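PDB 4Y9J: protein ACDH-11, isoform b from Caenorhabditis elegans, which belongs to the acyl-CoA dehydrogenase family of flavoproteins, binding flavin-adenine dinucleotide in a four-chain assembly. Local coordinates for residues Met394-Lys408 and Ala524-Ser536. Sequence-based numbering, arbitrary orientation.
Sequences MLRLITPVLKLYAGK and ARHIAFTIARIYS. With UCC (S-{(3S,5R,9R)-1-[(2R,3S,4R,5R)-5-(6-amino-9H-purin-9-yl)-4-hydroxy-3-(phosphonooxy)tetrahydrofuran-2-yl]-3,5,9-trihydroxy-8,8-dimethyl-3,5-dioxido-10,14-dioxo-2,4,6-trioxa-11,15-diaza-3lambda~5~,5lambda~5~-diphosphaheptadecan-17-yl} undecanethioate), chain F.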
loop_
_atom_site.group_PDB
_atom_site.type_symbol
_atom_site.label_atom_id
_atom_site.label_comp_id
_atom_site.label_asym_id
_atom_site.label_seq_id
_atom_site.Cartn_x
_atom_site.Cartn_y
_atom_site.Cartn_z
ATOM N N MET B 394 -49.948 -2.356 -9.626
ATOM C CA MET B 394 -48.789 -2.722 -10.412
ATOM C C MET B 394 -47.510 -2.002 -9.960
ATOM O O MET B 394 -46.407 -2.565 -10.073
ATOM C CB MET B 394 -49.040 -2.501 -11.907
ATOM C CG MET B 394 -49.993 -3.503 -12.527
ATOM S SD MET B 394 -49.590 -5.188 -12.069
ATOM C CE MET B 394 -50.676 -5.462 -10.657
ATOM N N LEU B 395 -47.626 -0.792 -9.413
ATOM C CA LEU B 395 -46.437 -0.122 -8.842
ATOM C C LEU B 395 -45.917 -0.888 -7.654
ATOM O O LEU B 395 -44.723 -1.103 -7.537
ATOM C CB LEU B 395 -46.750 1.305 -8.381
ATOM C CG LEU B 395 -45.647 2.143 -7.733
ATOM C CD1 LEU B 395 -44.323 2.181 -8.512
ATOM C CD2 LEU B 395 -46.188 3.535 -7.457
ATOM N N ARG B 396 -46.809 -1.352 -6.795
ATOM C CA ARG B 396 -46.366 -2.044 -5.577
ATOM C C ARG B 396 -45.754 -3.400 -5.885
ATOM O O ARG B 396 -44.751 -3.803 -5.240
ATOM C CB ARG B 396 -47.541 -2.200 -4.599
ATOM C CG ARG B 396 -47.154 -2.967 -3.328
ATOM C CD ARG B 396 -46.180 -2.259 -2.399
ATOM N NE ARG B 396 -45.822 -3.071 -1.238
ATOM C CZ ARG B 396 -44.733 -3.857 -1.145
ATOM N NH1 ARG B 396 -43.813 -3.922 -2.124
ATOM N NH2 ARG B 396 -44.552 -4.568 -0.030
ATOM N N LEU B 397 -46.314 -4.055 -6.901
ATOM C CA LEU B 397 -45.850 -5.369 -7.358
ATOM C C LEU B 397 -44.528 -5.288 -8.150
ATOM O O LEU B 397 -43.593 -6.091 -7.925
ATOM C CB LEU B 397 -46.895 -6.018 -8.252
ATOM C CG LEU B 397 -46.447 -7.324 -8.882
ATOM C CD1 LEU B 397 -46.183 -8.330 -7.764
ATOM C CD2 LEU B 397 -47.463 -7.831 -9.891
ATOM N N ILE B 398 -44.458 -4.357 -9.096
ATOM C CA ILE B 398 -43.314 -4.259 -9.998
ATOM C C ILE B 398 -41.973 -3.924 -9.332
ATOM O O ILE B 398 -40.946 -4.353 -9.788
ATOM C CB ILE B 398 -43.602 -3.337 -11.189
ATOM C CG1 ILE B 398 -42.685 -3.681 -12.360
ATOM C CG2 ILE B 398 -43.432 -1.882 -10.816
ATOM C CD1 ILE B 398 -43.015 -2.900 -13.602
ATOM N N THR B 399 -41.994 -3.178 -8.244
ATOM C CA THR B 399 -40.809 -2.671 -7.656
ATOM C C THR B 399 -39.918 -3.823 -7.176
ATOM O O THR B 399 -38.736 -3.918 -7.599
ATOM C CB THR B 399 -41.177 -1.666 -6.547
ATOM O OG1 THR B 399 -41.670 -0.507 -7.182
ATOM C CG2 THR B 399 -39.953 -1.258 -5.833
ATOM N N PRO B 400 -40.482 -4.769 -6.377
ATOM C CA PRO B 400 -39.584 -5.866 -5.975
ATOM C C PRO B 400 -39.260 -6.858 -7.102
ATOM O O PRO B 400 -38.140 -7.404 -7.122
ATOM C CB PRO B 400 -40.372 -6.565 -4.867
ATOM C CG PRO B 400 -41.840 -6.219 -5.140
ATOM C CD PRO B 400 -41.739 -4.796 -5.612
ATOM N N VAL B 401 -40.225 -7.076 -8.001
ATOM C CA VAL B 401 -40.060 -8.000 -9.129
ATOM C C VAL B 401 -38.917 -7.477 -10.011
ATOM O O VAL B 401 -37.980 -8.202 -10.333
ATOM C CB VAL B 401 -41.359 -8.168 -9.925
ATOM C CG1 VAL B 401 -41.109 -8.978 -11.181
ATOM C CG2 VAL B 401 -42.438 -8.804 -9.072
ATOM N N LEU B 402 -38.981 -6.197 -10.359
ATOM C CA LEU B 402 -37.904 -5.557 -11.133
ATOM C C LEU B 402 -36.515 -5.630 -10.507
ATOM O O LEU B 402 -35.538 -6.083 -11.133
ATOM C CB LEU B 402 -38.257 -4.122 -11.403
ATOM C CG LEU B 402 -37.210 -3.239 -12.031
ATOM C CD1 LEU B 402 -36.867 -3.679 -13.432
ATOM C CD2 LEU B 402 -37.667 -1.788 -12.058
ATOM N N LYS B 403 -36.446 -5.204 -9.254
ATOM C CA LYS B 403 -35.204 -5.251 -8.539
ATOM C C LYS B 403 -34.639 -6.668 -8.523
ATOM O O LYS B 403 -33.442 -6.883 -8.844
ATOM C CB LYS B 403 -35.385 -4.695 -7.110
ATOM C CG LYS B 403 -34.128 -4.346 -6.296
ATOM C CD LYS B 403 -33.172 -5.482 -6.005
ATOM C CE LYS B 403 -32.325 -5.208 -4.778
ATOM N NZ LYS B 403 -31.294 -6.215 -4.507
ATOM N N LEU B 404 -35.418 -7.629 -8.084
ATOM C CA LEU B 404 -34.860 -8.956 -7.892
ATOM C C LEU B 404 -34.524 -9.594 -9.226
ATOM O O LEU B 404 -33.539 -10.345 -9.346
ATOM C CB LEU B 404 -35.767 -9.842 -7.059
ATOM C CG LEU B 404 -37.097 -10.301 -7.621
ATOM C CD1 LEU B 404 -36.945 -11.619 -8.390
ATOM C CD2 LEU B 404 -38.147 -10.456 -6.518
ATOM N N TYR B 405 -35.291 -9.316 -10.251
ATOM C CA TYR B 405 -35.057 -9.975 -11.533
ATOM C C TYR B 405 -33.811 -9.399 -12.255
ATOM O O TYR B 405 -32.898 -10.180 -12.660
ATOM C CB TYR B 405 -36.310 -9.950 -12.429
ATOM C CG TYR B 405 -36.166 -10.932 -13.623
ATOM C CD1 TYR B 405 -36.229 -12.291 -13.414
ATOM C CD2 TYR B 405 -35.927 -10.480 -14.899
ATOM C CE1 TYR B 405 -36.106 -13.182 -14.461
ATOM C CE2 TYR B 405 -35.798 -11.334 -15.952
ATOM C CZ TYR B 405 -35.911 -12.701 -15.732
ATOM O OH TYR B 405 -35.746 -13.608 -16.744
ATOM N N ALA B 406 -33.748 -8.069 -12.421
ATOM C CA ALA B 406 -32.578 -7.453 -13.030
ATOM C C ALA B 406 -31.323 -7.762 -12.200
ATOM O O ALA B 406 -30.222 -7.958 -12.736
ATOM C CB ALA B 406 -32.744 -5.926 -13.173
ATOM N N GLY B 407 -31.525 -7.820 -10.886
ATOM C CA GLY B 407 -30.505 -8.149 -9.937
ATOM C C GLY B 407 -29.839 -9.463 -10.198
ATOM O O GLY B 407 -28.626 -9.616 -10.095
ATOM N N LYS B 408 -30.669 -10.437 -10.524
ATOM C CA LYS B 408 -30.214 -11.784 -10.698
ATOM C C LYS B 408 -29.724 -11.991 -12.134
ATOM O O LYS B 408 -28.884 -12.841 -12.374
ATOM C CB LYS B 408 -31.314 -12.741 -10.297
ATOM C CG LYS B 408 -30.992 -14.206 -10.343
ATOM C CD LYS B 408 -29.676 -14.575 -9.676
ATOM C CE LYS B 408 -29.662 -14.187 -8.199
ATOM N NZ LYS B 408 -28.426 -14.461 -7.504
ATOM N N ALA B 524 -41.149 -19.124 -3.967
ATOM C CA ALA B 524 -41.361 -17.661 -4.109
ATOM C C ALA B 524 -40.517 -17.069 -5.281
ATOM O O ALA B 524 -40.973 -16.187 -5.996
ATOM C CB ALA B 524 -41.048 -16.981 -2.814
ATOM N N ARG B 525 -39.275 -17.553 -5.508
ATOM C CA ARG B 525 -38.477 -17.010 -6.563
ATOM C C ARG B 525 -39.014 -17.366 -7.954
ATOM O O ARG B 525 -38.988 -16.563 -8.875
ATOM C CB ARG B 525 -36.957 -17.458 -6.393
ATOM C CG ARG B 525 -36.095 -16.863 -7.451
ATOM C CD ARG B 525 -34.659 -17.415 -7.498
ATOM N NE ARG B 525 -33.903 -17.075 -6.333
ATOM C CZ ARG B 525 -32.566 -16.952 -6.341
ATOM N NH1 ARG B 525 -31.863 -17.139 -7.468
ATOM N NH2 ARG B 525 -31.968 -16.641 -5.227
ATOM N N HIS B 526 -39.504 -18.592 -8.113
ATOM C CA HIS B 526 -40.086 -19.019 -9.372
ATOM C C HIS B 526 -41.342 -18.194 -9.720
ATOM O O HIS B 526 -41.518 -17.820 -10.837
ATOM C CB HIS B 526 -40.413 -20.498 -9.339
ATOM C CG HIS B 526 -39.223 -21.379 -9.122
ATOM N ND1 HIS B 526 -38.588 -21.499 -7.901
ATOM C CD2 HIS B 526 -38.558 -22.188 -9.969
ATOM C CE1 HIS B 526 -37.577 -22.356 -8.015
ATOM N NE2 HIS B 526 -37.534 -22.777 -9.261
ATOM N N ILE B 527 -42.185 -17.923 -8.725
ATOM C CA ILE B 527 -43.361 -17.053 -8.876
ATOM C C ILE B 527 -42.897 -15.651 -9.299
ATOM O O ILE B 527 -43.356 -15.150 -10.340
ATOM C CB ILE B 527 -44.192 -16.993 -7.571
ATOM C CG1 ILE B 527 -44.789 -18.357 -7.281
ATOM C CG2 ILE B 527 -45.265 -15.877 -7.635
ATOM C CD1 ILE B 527 -45.481 -18.516 -5.937
ATOM N N ALA B 528 -41.951 -15.050 -8.568
ATOM C CA ALA B 528 -41.466 -13.730 -8.891
ATOM C C ALA B 528 -40.872 -13.633 -10.304
ATOM O O ALA B 528 -41.153 -12.677 -11.029
ATOM C CB ALA B 528 -40.515 -13.204 -7.824
ATOM N N PHE B 529 -40.055 -14.616 -10.702
ATOM C CA PHE B 529 -39.451 -14.623 -12.029
ATOM C C PHE B 529 -40.513 -14.764 -13.158
ATOM O O PHE B 529 -40.356 -14.230 -14.247
ATOM C CB PHE B 529 -38.500 -15.805 -12.133
ATOM C CG PHE B 529 -37.087 -15.574 -11.630
ATOM C CD1 PHE B 529 -36.777 -14.699 -10.625
ATOM C CD2 PHE B 529 -36.038 -16.400 -12.127
ATOM C CE1 PHE B 529 -35.455 -14.475 -10.201
ATOM C CE2 PHE B 529 -34.720 -16.211 -11.666
ATOM C CZ PHE B 529 -34.434 -15.245 -10.712
ATOM N N THR B 530 -41.546 -15.567 -12.922
ATOM C CA THR B 530 -42.606 -15.736 -13.916
ATOM C C THR B 530 -43.324 -14.424 -14.148
ATOM O O THR B 530 -43.613 -14.077 -15.270
ATOM C CB THR B 530 -43.583 -16.818 -13.497
ATOM O OG1 THR B 530 -42.860 -18.038 -13.322
ATOM C CG2 THR B 530 -44.665 -16.984 -14.544
ATOM N N ILE B 531 -43.591 -13.704 -13.065
ATOM C CA ILE B 531 -44.184 -12.374 -13.159
ATOM C C ILE B 531 -43.275 -11.454 -14.012
ATOM O O ILE B 531 -43.751 -10.789 -15.017
ATOM C CB ILE B 531 -44.484 -11.798 -11.768
ATOM C CG1 ILE B 531 -45.592 -12.616 -11.136
ATOM C CG2 ILE B 531 -44.932 -10.317 -11.875
ATOM C CD1 ILE B 531 -45.881 -12.340 -9.678
ATOM N N ALA B 532 -41.998 -11.452 -13.676
ATOM C CA ALA B 532 -41.067 -10.592 -14.372
ATOM C C ALA B 532 -41.105 -10.883 -15.849
ATOM O O ALA B 532 -41.193 -9.995 -16.640
ATOM C CB ALA B 532 -39.654 -10.773 -13.839
ATOM N N ARG B 533 -41.074 -12.159 -16.234
ATOM C CA ARG B 533 -40.979 -12.509 -17.647
ATOM C C ARG B 533 -42.277 -12.247 -18.410
ATOM O O ARG B 533 -42.232 -11.887 -19.578
ATOM C CB ARG B 533 -40.575 -13.955 -17.793
ATOM C CG ARG B 533 -39.165 -14.193 -17.269
ATOM C CD ARG B 533 -38.670 -15.622 -17.337
ATOM N NE ARG B 533 -39.469 -16.554 -16.514
ATOM C CZ ARG B 533 -39.028 -17.468 -15.627
ATOM N NH1 ARG B 533 -37.681 -17.624 -15.391
ATOM N NH2 ARG B 533 -39.977 -18.246 -14.997
ATOM N N ILE B 534 -43.415 -12.529 -17.787
ATOM C CA ILE B 534 -44.716 -12.253 -18.381
ATOM C C ILE B 534 -44.841 -10.755 -18.647
ATOM O O ILE B 534 -45.262 -10.325 -19.738
ATOM C CB ILE B 534 -45.880 -12.771 -17.481
ATOM C CG1 ILE B 534 -45.895 -14.317 -17.554
ATOM C CG2 ILE B 534 -47.252 -12.202 -17.932
ATOM C CD1 ILE B 534 -46.841 -14.990 -16.586
ATOM N N TYR B 535 -44.540 -9.982 -17.622
ATOM C CA TYR B 535 -44.709 -8.530 -17.691
ATOM C C TYR B 535 -43.753 -7.983 -18.752
ATOM O O TYR B 535 -44.162 -7.175 -19.613
ATOM C CB TYR B 535 -44.445 -7.925 -16.300
ATOM C CG TYR B 535 -45.180 -6.648 -15.978
ATOM C CD1 TYR B 535 -45.566 -5.749 -16.970
ATOM C CD2 TYR B 535 -45.422 -6.302 -14.632
ATOM C CE1 TYR B 535 -46.265 -4.558 -16.631
ATOM C CE2 TYR B 535 -46.090 -5.128 -14.281
ATOM C CZ TYR B 535 -46.455 -4.242 -15.254
ATOM O OH TYR B 535 -47.060 -3.088 -14.866
ATOM N N SER B 536 -42.509 -8.465 -18.742
ATOM C CA SER B 536 -41.466 -7.956 -19.650
ATOM C C SER B 536 -41.828 -8.332 -21.105
ATOM O O SER B 536 -41.697 -7.516 -22.052
ATOM C CB SER B 536 -40.071 -8.474 -19.282
ATOM O OG SER B 536 -39.634 -7.967 -18.029
HETATM O OA1 UCC F . -28.777 -2.166 1.650
HETATM C CA1 UCC F . -28.944 -0.924 1.961
HETATM C CA2 UCC F . -28.253 0.311 1.371
HETATM C CA3 UCC F . -27.529 0.205 0.065
HETATM C CA4 UCC F . -27.786 1.451 -0.847
HETATM C CA5 UCC F . -28.620 1.027 -2.064
HETATM C CA6 UCC F . -28.117 1.655 -3.316
HETATM C CA7 UCC F . -28.940 1.240 -4.525
HETATM C CA8 UCC F . -28.312 2.155 -5.498
HETATM C CA9 UCC F . -27.905 1.688 -6.788
HETATM C C10 UCC F . -26.459 1.719 -7.007
HETATM C C11 UCC F . -26.152 0.241 -7.206
HETATM S S UCC F . -29.960 -0.350 3.160
HETATM C CP1 UCC F . -30.774 -1.777 3.974
HETATM C CP2 UCC F . -31.646 -2.608 3.084
HETATM N NP1 UCC F . -32.490 -3.554 3.842
HETATM C CP3 UCC F . -33.504 -4.128 3.192
HETATM O OP1 UCC F . -33.706 -4.016 1.983
HETATM C CP4 UCC F . -34.496 -4.907 4.031
HETATM C CP5 UCC F . -34.679 -6.307 3.427
HETATM N NP2 UCC F . -35.780 -6.866 4.201
HETATM C CP6 UCC F . -37.069 -6.646 3.948
HETATM O OP2 UCC F . -37.469 -6.036 2.966
HETATM C CP8 UCC F . -38.025 -7.321 4.910
HETATM O OP3 UCC F . -39.097 -7.946 4.141
HETATM C CPB UCC F . -38.789 -6.416 5.848
HETATM C CP7 UCC F . -39.396 -5.114 5.304
HETATM C CP9 UCC F . -37.582 -5.649 6.543
HETATM C CPA UCC F . -39.258 -7.099 7.152
HETATM O O7 UCC F . -39.919 -6.125 7.998
HETATM P P2 UCC F . -40.951 -6.619 9.146
HETATM O O21 UCC F . -41.461 -5.425 9.936
HETATM O O22 UCC F . -40.321 -7.868 9.778
HETATM O O6 UCC F . -42.125 -7.225 8.196
HETATM P P1 UCC F . -43.641 -6.755 8.059
HETATM O O11 UCC F . -44.413 -6.852 9.367
HETATM O O12 UCC F . -44.113 -7.532 6.868
HETATM O "O5'" UCC F . -43.407 -5.158 7.635
HETATM C "C5'" UCC F . -43.918 -4.100 8.483
HETATM C "C4'" UCC F . -44.794 -3.109 7.691
HETATM C "C3'" UCC F . -46.006 -3.804 7.077
HETATM O "O3'" UCC F . -47.008 -2.819 7.053
HETATM P P3 UCC F . -48.336 -2.945 7.899
HETATM O O33 UCC F . -49.012 -1.620 7.623
HETATM O O32 UCC F . -47.870 -2.956 9.336
HETATM O O31 UCC F . -49.013 -4.226 7.351
HETATM C "C2'" UCC F . -45.615 -4.148 5.646
HETATM O "O2'" UCC F . -46.678 -4.102 4.696
HETATM O "O4'" UCC F . -44.039 -2.567 6.587
HETATM C "C1'" UCC F . -44.690 -2.953 5.383
HETATM N N9 UCC F . -43.705 -3.135 4.307
HETATM C C4 UCC F . -43.814 -2.509 3.140
HETATM N N3 UCC F . -44.652 -1.584 2.614
HETATM C C8 UCC F . -42.642 -3.974 4.314
HETATM N N7 UCC F . -42.003 -3.866 3.135
HETATM C C5 UCC F . -42.665 -2.973 2.366
HETATM C C6 UCC F . -42.484 -2.358 1.023
HETATM N N6 UCC F . -41.434 -2.745 0.255
HETATM N N1 UCC F . -43.438 -1.474 0.586
HETATM C C2 UCC F . -44.477 -1.113 1.366
HETATM O O HOH W 1 -35.250 -16.237 -16.040
#
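A T-shaped aromatic pair, the edge of Tyr405 directed at a face of Phe529 with centroids 5.0 Å apart and planes at 89°, links two helical parts of the chain: helix 389-419 of the acyl-CoA dehydrogenase C-terminal domain and helix 524-545 of the ACDH-11 C-terminal domain-like region. The axes of the two segments approach to 9.3 Å and cross at -99°. Ala528 and Ala532 both face the first helix, Leu404 CD2 packing against Ala528 CB and Val401 CG1 against Ala532 CB. Ala532 CB also lies over one face of the Tyr405 ring as a CH-pi contact, 3.5 Å from Tyr405 CG. With CG turned anti to the backbone N (chi1 -166°), Tyr405 carries its ring across the second helix, where its hydroxyl meets Arg533 CG; a water lies 2.8 Å from Tyr405 OH and accepts from Arg533 NH1 at 2.9 Å, while Arg533 NE hydrogen-bonds to Leu567 O. Phe529 is gripped from several directions: Arg525 CG covers the face opposite Tyr405, Leu404 CD1 comes to its edge 3.7 Å from CE1, and Lys408 CG reaches the rim. The other flank is purely apolar toward Ile531, whose CG2 touches Val401 CG2 and Leu397 CD2. Beyond it, Ile398 CD1 makes an off-centre CH-pi contact with Tyr535, and Met394 SD adds an oblique Met-aromatic approach, 4.1 Å from Tyr535 CE2. The like charges of Lys408 and Arg525 are probably tolerated because both form salt bridges to Glu416 of the second subunit. Arg396, not touching the second helix, lays one guanidinium face on the UCC adenine (NH2 to C6 3.2 Å) and salt-bridges Asp455. Round about, Tyr535 OH hydrogen-bonds to Glu374 on helix 352-383, Arg525 hydrogen-bonds to Asn450 on helix 449-461, and helix 304-338 packs against Leu402.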